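Local structure of GCN5-related N-acetyltransferase (Kribbella flavida, 4MY0) at residues D305-R319 with S334-L348. The protein is a GCN5-related N-acetyltransferase that binds acetyl-CoA and probably transfers the acetyl group to amines, perhaps those of aminoglycosides. Sequence-based numbering, arbitrary orientation.
Sequences DLLIDDPGVPAQSGR and SDRSGDVLQLGSRGL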
ATOM      1  N   ASP C 305     -18.229 -29.362 -43.130  1.00 33.73           N
ATOM      2  CA  ASP C 305     -16.882 -29.929 -43.230  1.00 33.96           C
ATOM      3  C   ASP C 305     -15.835 -29.084 -42.490  1.00 34.75           C
ATOM      4  O   ASP C 305     -15.952 -27.857 -42.407  1.00 34.31           O
ATOM      5  CB  ASP C 305     -16.483 -30.130 -44.699  1.00 34.04           C
ATOM      6  CG  ASP C 305     -17.005 -31.451 -45.282  1.00 37.93           C
ATOM      7  OD1 ASP C 305     -17.911 -32.070 -44.675  1.00 37.13           O
ATOM      8  OD2 ASP C 305     -16.510 -31.868 -46.358  1.00 37.33           O
ATOM      9  N   LEU C 306     -14.824 -29.756 -41.942  1.00 34.72           N
ATOM     10  CA  LEU C 306     -13.686 -29.100 -41.309  1.00 36.62           C
ATOM     11  C   LEU C 306     -12.414 -29.675 -41.911  1.00 35.44           C
ATOM     12  O   LEU C 306     -12.294 -30.897 -42.061  1.00 33.34           O
ATOM     13  CB  LEU C 306     -13.674 -29.380 -39.809  1.00 34.66           C
ATOM     14  CG  LEU C 306     -14.924 -29.000 -39.033  1.00 40.41           C
ATOM     15  CD1 LEU C 306     -14.750 -29.343 -37.563  1.00 38.62           C
ATOM     16  CD2 LEU C 306     -15.221 -27.511 -39.220  1.00 41.89           C
ATOM     17  N   LEU C 307     -11.470 -28.807 -42.254  1.00 28.59           N
ATOM     18  CA  LEU C 307     -10.152 -29.260 -42.684  1.00 30.26           C
ATOM     19  C   LEU C 307      -9.178 -29.020 -41.535  1.00 31.05           C
ATOM     20  O   LEU C 307      -8.894 -27.878 -41.180  1.00 31.24           O
ATOM     21  CB  LEU C 307      -9.692 -28.536 -43.955  1.00 28.44           C
ATOM     22  CG  LEU C 307      -8.305 -28.946 -44.454  1.00 34.87           C
ATOM     23  CD1 LEU C 307      -8.256 -30.455 -44.723  1.00 36.80           C
ATOM     24  CD2 LEU C 307      -7.906 -28.162 -45.688  1.00 34.02           C
ATOM     25  N   ILE C 308      -8.697 -30.103 -40.933  1.00 29.73           N
ATOM     26  CA  ILE C 308      -7.819 -29.999 -39.769  1.00 30.04           C
ATOM     27  C   ILE C 308      -6.358 -30.190 -40.163  1.00 32.60           C
ATOM     28  O   ILE C 308      -5.987 -31.208 -40.755  1.00 32.94           O
ATOM     29  CB  ILE C 308      -8.191 -31.048 -38.692  1.00 27.73           C
ATOM     30  CG1 ILE C 308      -9.601 -30.795 -38.143  1.00 27.33           C
ATOM     31  CG2 ILE C 308      -7.161 -31.053 -37.559  1.00 27.08           C
ATOM     32  CD1 ILE C 308     -10.107 -31.920 -37.212  1.00 25.12           C
ATOM     33  N   ASP C 309      -5.536 -29.204 -39.830  1.00 31.78           N
ATOM     34  CA  ASP C 309      -4.099 -29.264 -40.057  1.00 35.96           C
ATOM     35  C   ASP C 309      -3.405 -29.430 -38.700  1.00 37.52           C
ATOM     36  O   ASP C 309      -3.080 -28.431 -38.048  1.00 37.11           O
ATOM     37  CB  ASP C 309      -3.650 -27.955 -40.728  1.00 41.85           C
ATOM     38  CG  ASP C 309      -2.143 -27.861 -40.898  1.00 48.88           C
ATOM     39  OD1 ASP C 309      -1.622 -26.725 -40.948  1.00 50.94           O
ATOM     40  OD2 ASP C 309      -1.478 -28.915 -40.988  1.00 50.96           O
ATOM     41  N   ASP C 310      -3.191 -30.675 -38.256  1.00 33.94           N
ATOM     42  CA  ASP C 310      -2.539 -30.908 -36.955  1.00 36.20           C
ATOM     43  C   ASP C 310      -1.388 -31.901 -37.082  1.00 41.14           C
ATOM     44  O   ASP C 310      -1.566 -33.108 -36.887  1.00 39.60           O
ATOM     45  CB  ASP C 310      -3.546 -31.371 -35.887  1.00 35.15           C
ATOM     46  CG  ASP C 310      -2.910 -31.549 -34.496  1.00 36.28           C
ATOM     47  OD1 ASP C 310      -3.600 -32.111 -33.609  1.00 40.34           O
ATOM     48  OD2 ASP C 310      -1.737 -31.136 -34.290  1.00 29.84           O
ATOM     49  N   PRO C 311      -0.195 -31.391 -37.413  1.00 44.33           N
ATOM     50  CA  PRO C 311       0.954 -32.281 -37.595  1.00 46.66           C
ATOM     51  C   PRO C 311       1.442 -32.825 -36.252  1.00 46.28           C
ATOM     52  O   PRO C 311       2.215 -33.779 -36.231  1.00 48.39           O
ATOM     53  CB  PRO C 311       1.998 -31.371 -38.248  1.00 50.27           C
ATOM     54  CG  PRO C 311       1.643 -29.986 -37.782  1.00 50.71           C
ATOM     55  CD  PRO C 311       0.143 -29.971 -37.639  1.00 47.94           C
ATOM     56  N   GLY C 312       0.976 -32.232 -35.152  1.00 43.76           N
ATOM     57  CA  GLY C 312       1.233 -32.764 -33.824  1.00 45.68           C
ATOM     58  C   GLY C 312       0.503 -34.073 -33.548  1.00 48.69           C
ATOM     59  O   GLY C 312       0.991 -34.909 -32.786  1.00 48.73           O
ATOM     60  N   VAL C 313      -0.677 -34.238 -34.149  1.00 45.13           N
ATOM     61  CA  VAL C 313      -1.451 -35.475 -34.055  1.00 43.91           C
ATOM     62  C   VAL C 313      -1.995 -35.798 -35.445  1.00 43.74           C
ATOM     63  O   VAL C 313      -3.144 -35.476 -35.761  1.00 45.97           O
ATOM     64  CB  VAL C 313      -2.650 -35.363 -33.072  1.00 37.18           C
ATOM     65  CG1 VAL C 313      -3.385 -36.712 -32.961  1.00 32.49           C
ATOM     66  CG2 VAL C 313      -2.202 -34.888 -31.703  1.00 35.35           C
ATOM     67  N   PRO C 314      -1.163 -36.425 -36.287  1.00 42.17           N
ATOM     68  CA  PRO C 314      -1.509 -36.714 -37.682  1.00 45.16           C
ATOM     69  C   PRO C 314      -2.821 -37.484 -37.840  1.00 43.15           C
ATOM     70  O   PRO C 314      -3.522 -37.292 -38.835  1.00 41.62           O
ATOM     71  CB  PRO C 314      -0.329 -37.569 -38.156  1.00 47.94           C
ATOM     72  CG  PRO C 314       0.820 -37.112 -37.312  1.00 47.85           C
ATOM     73  CD  PRO C 314       0.215 -36.841 -35.962  1.00 46.56           C
ATOM     74  N   ALA C 315      -3.153 -38.340 -36.880  1.00 40.28           N
ATOM     75  CA  ALA C 315      -4.408 -39.088 -36.952  1.00 44.99           C
ATOM     76  C   ALA C 315      -5.651 -38.172 -36.988  1.00 46.26           C
ATOM     77  O   ALA C 315      -6.695 -38.560 -37.525  1.00 47.64           O
ATOM     78  CB  ALA C 315      -4.497 -40.087 -35.803  1.00 44.56           C
ATOM     79  N   GLN C 316      -5.528 -36.968 -36.419  1.00 36.77           N
ATOM     80  CA  GLN C 316      -6.605 -35.973 -36.418  1.00 36.10           C
ATOM     81  C   GLN C 316      -6.663 -35.179 -37.714  1.00 34.06           C
ATOM     82  O   GLN C 316      -7.654 -34.493 -37.986  1.00 37.06           O
ATOM     83  CB  GLN C 316      -6.401 -34.942 -35.281  1.00 35.53           C
ATOM     84  CG  GLN C 316      -6.603 -35.486 -33.907  1.00 39.22           C
ATOM     85  CD  GLN C 316      -6.887 -34.407 -32.893  1.00 38.91           C
ATOM     86  OE1 GLN C 316      -7.823 -34.536 -32.105  1.00 44.63           O
ATOM     87  NE2 GLN C 316      -6.083 -33.339 -32.897  1.00 33.17           N
ATOM     88  N   SER C 317      -5.588 -35.220 -38.492  1.00 30.04           N
ATOM     89  CA  SER C 317      -5.461 -34.299 -39.617  1.00 31.86           C
ATOM     90  C   SER C 317      -6.227 -34.762 -40.844  1.00 32.10           C
ATOM     91  O   SER C 317      -6.469 -35.957 -41.016  1.00 33.79           O
ATOM     92  CB  SER C 317      -3.996 -34.082 -39.969  1.00 33.26           C
ATOM     93  OG  SER C 317      -3.336 -33.421 -38.905  1.00 42.23           O
ATOM     94  N   GLY C 318      -6.591 -33.811 -41.700  1.00 27.43           N
ATOM     95  CA  GLY C 318      -7.340 -34.130 -42.913  1.00 29.01           C
ATOM     96  C   GLY C 318      -8.731 -33.532 -42.888  1.00 31.04           C
ATOM     97  O   GLY C 318      -9.063 -32.720 -42.002  1.00 28.49           O
ATOM     98  N   ARG C 319      -9.551 -33.928 -43.860  1.00 31.43           N
ATOM     99  CA  ARG C 319     -10.890 -33.373 -43.984  1.00 32.54           C
ATOM    100  C   ARG C 319     -11.941 -34.257 -43.329  1.00 32.55           C
ATOM    101  O   ARG C 319     -12.046 -35.452 -43.610  1.00 32.72           O
ATOM    102  CB  ARG C 319     -11.254 -33.130 -45.446  1.00 38.92           C
ATOM    103  CG  ARG C 319     -12.566 -32.393 -45.592  1.00 40.36           C
ATOM    104  CD  ARG C 319     -12.755 -31.941 -47.010  1.00 41.11           C
ATOM    105  NE  ARG C 319     -14.002 -31.212 -47.204  1.00 35.28           N
ATOM    106  CZ  ARG C 319     -14.108 -30.162 -48.008  1.00 34.07           C
ATOM    107  NH1 ARG C 319     -13.034 -29.727 -48.656  1.00 32.00           N
ATOM    108  NH2 ARG C 319     -15.273 -29.544 -48.161  1.00 32.28           N
ATOM    109  N   SER C 334     -14.156 -37.057 -44.764  1.00 34.85           N
ATOM    110  CA  SER C 334     -14.852 -36.529 -45.944  1.00 35.58           C
ATOM    111  C   SER C 334     -13.974 -36.629 -47.189  1.00 35.42           C
ATOM    112  O   SER C 334     -12.777 -36.355 -47.120  1.00 31.56           O
ATOM    113  CB  SER C 334     -15.252 -35.063 -45.723  1.00 37.29           C
ATOM    114  OG  SER C 334     -15.873 -34.511 -46.880  1.00 41.09           O
ATOM    115  N   ASP C 335     -14.561 -36.995 -48.328  1.00 33.28           N
ATOM    116  CA  ASP C 335     -13.791 -37.044 -49.570  1.00 42.13           C
ATOM    117  C   ASP C 335     -14.042 -35.816 -50.450  1.00 40.83           C
ATOM    118  O   ASP C 335     -13.665 -35.790 -51.629  1.00 34.86           O
ATOM    119  CB  ASP C 335     -14.047 -38.348 -50.334  1.00 51.06           C
ATOM    120  CG  ASP C 335     -15.524 -38.638 -50.535  1.00 60.52           C
ATOM    121  OD1 ASP C 335     -16.340 -37.699 -50.409  1.00 62.16           O
ATOM    122  OD2 ASP C 335     -15.868 -39.808 -50.833  1.00 65.08           O
ATOM    123  N   ARG C 336     -14.668 -34.796 -49.862  1.00 35.76           N
ATOM    124  CA  ARG C 336     -14.960 -33.555 -50.573  1.00 39.88           C
ATOM    125  C   ARG C 336     -13.693 -32.698 -50.678  1.00 41.11           C
ATOM    126  O   ARG C 336     -12.721 -32.942 -49.956  1.00 42.92           O
ATOM    127  CB  ARG C 336     -16.117 -32.802 -49.890  1.00 40.47           C
ATOM    128  CG  ARG C 336     -17.474 -33.539 -50.001  1.00 40.86           C
ATOM    129  CD  ARG C 336     -18.634 -32.788 -49.325  1.00 46.65           C
ATOM    130  NE  ARG C 336     -18.678 -33.006 -47.880  1.00 50.62           N
ATOM    131  CZ  ARG C 336     -19.274 -34.044 -47.294  1.00 51.12           C
ATOM    132  NH1 ARG C 336     -19.258 -34.166 -45.971  1.00 48.29           N
ATOM    133  NH2 ARG C 336     -19.884 -34.966 -48.024  1.00 50.44           N
ATOM    134  N   SER C 337     -13.683 -31.725 -51.593  1.00 40.87           N
ATOM    135  CA  SER C 337     -12.475 -30.926 -51.829  1.00 40.09           C
ATOM    136  C   SER C 337     -12.736 -29.447 -52.138  1.00 39.80           C
ATOM    137  O   SER C 337     -11.803 -28.706 -52.442  1.00 40.69           O
ATOM    138  CB  SER C 337     -11.627 -31.550 -52.940  1.00 40.77           C
ATOM    139  OG  SER C 337     -12.360 -31.650 -54.150  1.00 44.66           O
ATOM    140  N   GLY C 338     -13.997 -29.023 -52.061  1.00 39.37           N
ATOM    141  CA  GLY C 338     -14.346 -27.623 -52.267  1.00 40.34           C
ATOM    142  C   GLY C 338     -13.934 -26.739 -51.096  1.00 43.34           C
ATOM    143  O   GLY C 338     -13.250 -27.195 -50.177  1.00 40.70           O
ATOM    144  N   ASP C 339     -14.345 -25.474 -51.127  1.00 46.39           N
ATOM    145  CA  ASP C 339     -13.992 -24.530 -50.064  1.00 48.33           C
ATOM    146  C   ASP C 339     -14.396 -25.059 -48.689  1.00 44.06           C
ATOM    147  O   ASP C 339     -15.488 -25.611 -48.512  1.00 44.01           O
ATOM    148  CB  ASP C 339     -14.604 -23.143 -50.317  1.00 54.34           C
ATOM    149  CG  ASP C 339     -14.177 -22.102 -49.268  1.00 61.50           C
ATOM    150  OD1 ASP C 339     -13.046 -22.196 -48.727  1.00 57.58           O
ATOM    151  OD2 ASP C 339     -14.979 -21.181 -48.993  1.00 67.60           O
ATOM    152  N   VAL C 340     -13.509 -24.899 -47.717  1.00 36.40           N
ATOM    153  CA  VAL C 340     -13.742 -25.492 -46.411  1.00 33.66           C
ATOM    154  C   VAL C 340     -13.088 -24.650 -45.332  1.00 34.90           C
ATOM    155  O   VAL C 340     -12.020 -24.063 -45.554  1.00 35.63           O
ATOM    156  CB  VAL C 340     -13.221 -26.962 -46.363  1.00 30.07           C
ATOM    157  CG1 VAL C 340     -11.723 -27.016 -46.650  1.00 29.72           C
ATOM    158  CG2 VAL C 340     -13.552 -27.642 -45.018  1.00 32.58           C
ATOM    159  N   LEU C 341     -13.740 -24.570 -44.175  1.00 31.80           N
ATOM    160  CA  LEU C 341     -13.125 -23.964 -43.009  1.00 36.54           C
ATOM    161  C   LEU C 341     -11.864 -24.762 -42.650  1.00 36.51           C
ATOM    162  O   LEU C 341     -11.926 -25.981 -42.435  1.00 38.10           O
ATOM    163  CB  LEU C 341     -14.099 -23.963 -41.832  1.00 38.30           C
ATOM    164  CG  LEU C 341     -13.537 -23.329 -40.556  1.00 41.23           C
ATOM    165  CD1 LEU C 341     -13.822 -21.855 -40.590  1.00 37.96           C
ATOM    166  CD2 LEU C 341     -14.115 -23.961 -39.311  1.00 43.88           C
ATOM    167  N   GLN C 342     -10.733 -24.068 -42.576  0.54 32.04           N
ATOM    168  CA  GLN C 342      -9.451 -24.695 -42.254  0.54 31.57           C
ATOM    169  C   GLN C 342      -8.974 -24.239 -40.878  0.54 30.56           C
ATOM    170  O   GLN C 342      -9.035 -23.050 -40.560  0.54 29.39           O
ATOM    171  CB  GLN C 342      -8.418 -24.325 -43.322  0.54 32.58           C
ATOM    172  CG  GLN C 342      -8.857 -24.695 -44.733  0.54 35.46           C
ATOM    173  CD  GLN C 342      -8.452 -23.670 -45.775  0.54 40.06           C
ATOM    174  OE1 GLN C 342      -7.398 -23.050 -45.677  0.54 42.09           O
ATOM    175  NE2 GLN C 342      -9.293 -23.492 -46.782  0.54 29.77           N
ATOM    176  N   LEU C 343      -8.522 -25.184 -40.056  1.00 31.64           N
ATOM    177  CA  LEU C 343      -8.007 -24.858 -38.719  1.00 32.31           C
ATOM    178  C   LEU C 343      -6.841 -25.734 -38.300  1.00 30.73           C
ATOM    179  O   LEU C 343      -6.728 -26.883 -38.730  1.00 29.00           O
ATOM    180  CB  LEU C 343      -9.084 -24.952 -37.637  1.00 35.86           C
ATOM    181  CG  LEU C 343     -10.488 -25.504 -37.844  1.00 39.96           C
ATOM    182  CD1 LEU C 343     -10.470 -26.961 -38.233  1.00 39.95           C
ATOM    183  CD2 LEU C 343     -11.279 -25.305 -36.556  1.00 35.91           C
ATOM    184  N   GLY C 344      -5.980 -25.182 -37.453  1.00 23.35           N
ATOM    185  CA  GLY C 344      -4.913 -25.953 -36.842  1.00 24.25           C
ATOM    186  C   GLY C 344      -5.414 -26.455 -35.502  1.00 24.61           C
ATOM    187  O   GLY C 344      -6.606 -26.326 -35.207  1.00 23.13           O
ATOM    188  N   SER C 345      -4.513 -26.997 -34.684  1.00 22.88           N
ATOM    189  CA  SER C 345      -4.885 -27.491 -33.359  1.00 23.33           C
ATOM    190  C   SER C 345      -5.439 -26.405 -32.422  1.00 23.77           C
ATOM    191  O   SER C 345      -6.421 -26.640 -31.699  1.00 23.60           O
ATOM    192  CB  SER C 345      -3.696 -28.198 -32.699  1.00 25.35           C
ATOM    193  OG  SER C 345      -3.999 -28.568 -31.363  1.00 28.06           O
ATOM    194  N   ARG C 346      -4.815 -25.230 -32.421  1.00 24.31           N
ATOM    195  CA  ARG C 346      -5.285 -24.127 -31.585  1.00 23.52           C
ATOM    196  C   ARG C 346      -6.739 -23.732 -31.926  1.00 24.70           C
ATOM    197  O   ARG C 346      -7.582 -23.589 -31.034  1.00 20.54           O
ATOM    198  CB  ARG C 346      -4.351 -22.918 -31.726  1.00 22.45           C
ATOM    199  CG  ARG C 346      -2.901 -23.165 -31.258  1.00 21.25           C
ATOM    200  CD  ARG C 346      -2.005 -21.993 -31.603  1.00 24.60           C
ATOM    201  NE  ARG C 346      -2.517 -20.735 -31.039  1.00 25.53           N
ATOM    202  CZ  ARG C 346      -2.075 -19.522 -31.382  1.00 29.62           C
ATOM    203  NH1 ARG C 346      -2.611 -18.447 -30.814  1.00 26.31           N
ATOM    204  NH2 ARG C 346      -1.099 -19.377 -32.294  1.00 22.98           N
ATOM    205  N   GLY C 347      -7.035 -23.576 -33.215  1.00 24.24           N
ATOM    206  CA  GLY C 347      -8.370 -23.176 -33.637  1.00 25.33           C
ATOM    207  C   GLY C 347      -9.395 -24.264 -33.353  1.00 28.45           C
ATOM    208  O   GLY C 347     -10.529 -23.993 -32.925  1.00 21.56           O
ATOM    209  N   LEU C 348      -8.992 -25.507 -33.591  1.00 26.87           N
ATOM    210  CA  LEU C 348      -9.834 -26.661 -33.287  1.00 26.49           C
ATOM    211  C   LEU C 348     -10.239 -26.673 -31.801  1.00 23.39           C
ATOM    212  O   LEU C 348     -11.428 -26.771 -31.455  1.00 23.01           O
ATOM    213  CB  LEU C 348      -9.070 -27.939 -33.635  1.00 26.10           C
ATOM    214  CG  LEU C 348      -9.816 -29.240 -33.391  1.00 28.12           C
ATOM    215  CD1 LEU C 348     -11.066 -29.263 -34.248  1.00 22.38           C
ATOM    216  CD2 LEU C 348      -8.902 -30.438 -33.672  1.00 23.99           C
TER
HETATM  217  O   HOH W   1     -16.345 -25.668 -43.928  1.00 41.91           O
HETATM  218  O   HOH W   2      -1.936 -27.190 -35.650  1.00 32.42           O
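Arg-319 runs alongside the loop 334-340 with its chain extended from CG to NE. Its CB lies near Ser-334 O, CG packs on Ser-334 CB at 3.8 Å, and CD comes within 3.1 Å of Arg-336 O. NE then forms a salt bridge to Asp-305 OD2 (2.7 Å), with the oxygen close to the guanidinium plane. At the tip NH1 gives a nearly straight bond (170°) to Gly-338 O, while the backbone of Arg-336 and Ser-337 covers one face of the guanidinium and Val-340 CB the other. Arg-336 completes the salt-bridge network, taking Asp-305 side-on: NH1 reaches OD1 on its syn lone pair (2.8 Å), and NE meets OD2 from above the carboxylate plane. Ser-334 OG also donates to OD2 (2.8 Å), beside a weak bond from Arg-319 NH2, and accepts from Arg-336 N in an ST turn; His-321 ND1 is hydrogen-bonded to OD1. An asparagine at Asp-305 would probably leave both arginines without their shared countercharge and the Arg-336 guanidinium freer to turn. Beyond this network, Leu-307 N bonds to Leu-341 O (2.9 Å) and Leu-307 O accepts from Leu-343 N. On one face Leu-306 CD2 touches Leu-341 CD2 (3.7 Å), and Ile-308 CG1 meets Leu-343 CD1, its CD1 Leu-348 CD2. Strand 302-309, between 341-344 (parallel) and 318-325 (antiparallel), is the middle strand of the mixed five-stranded sheet in the sterol carrier protein-like domain.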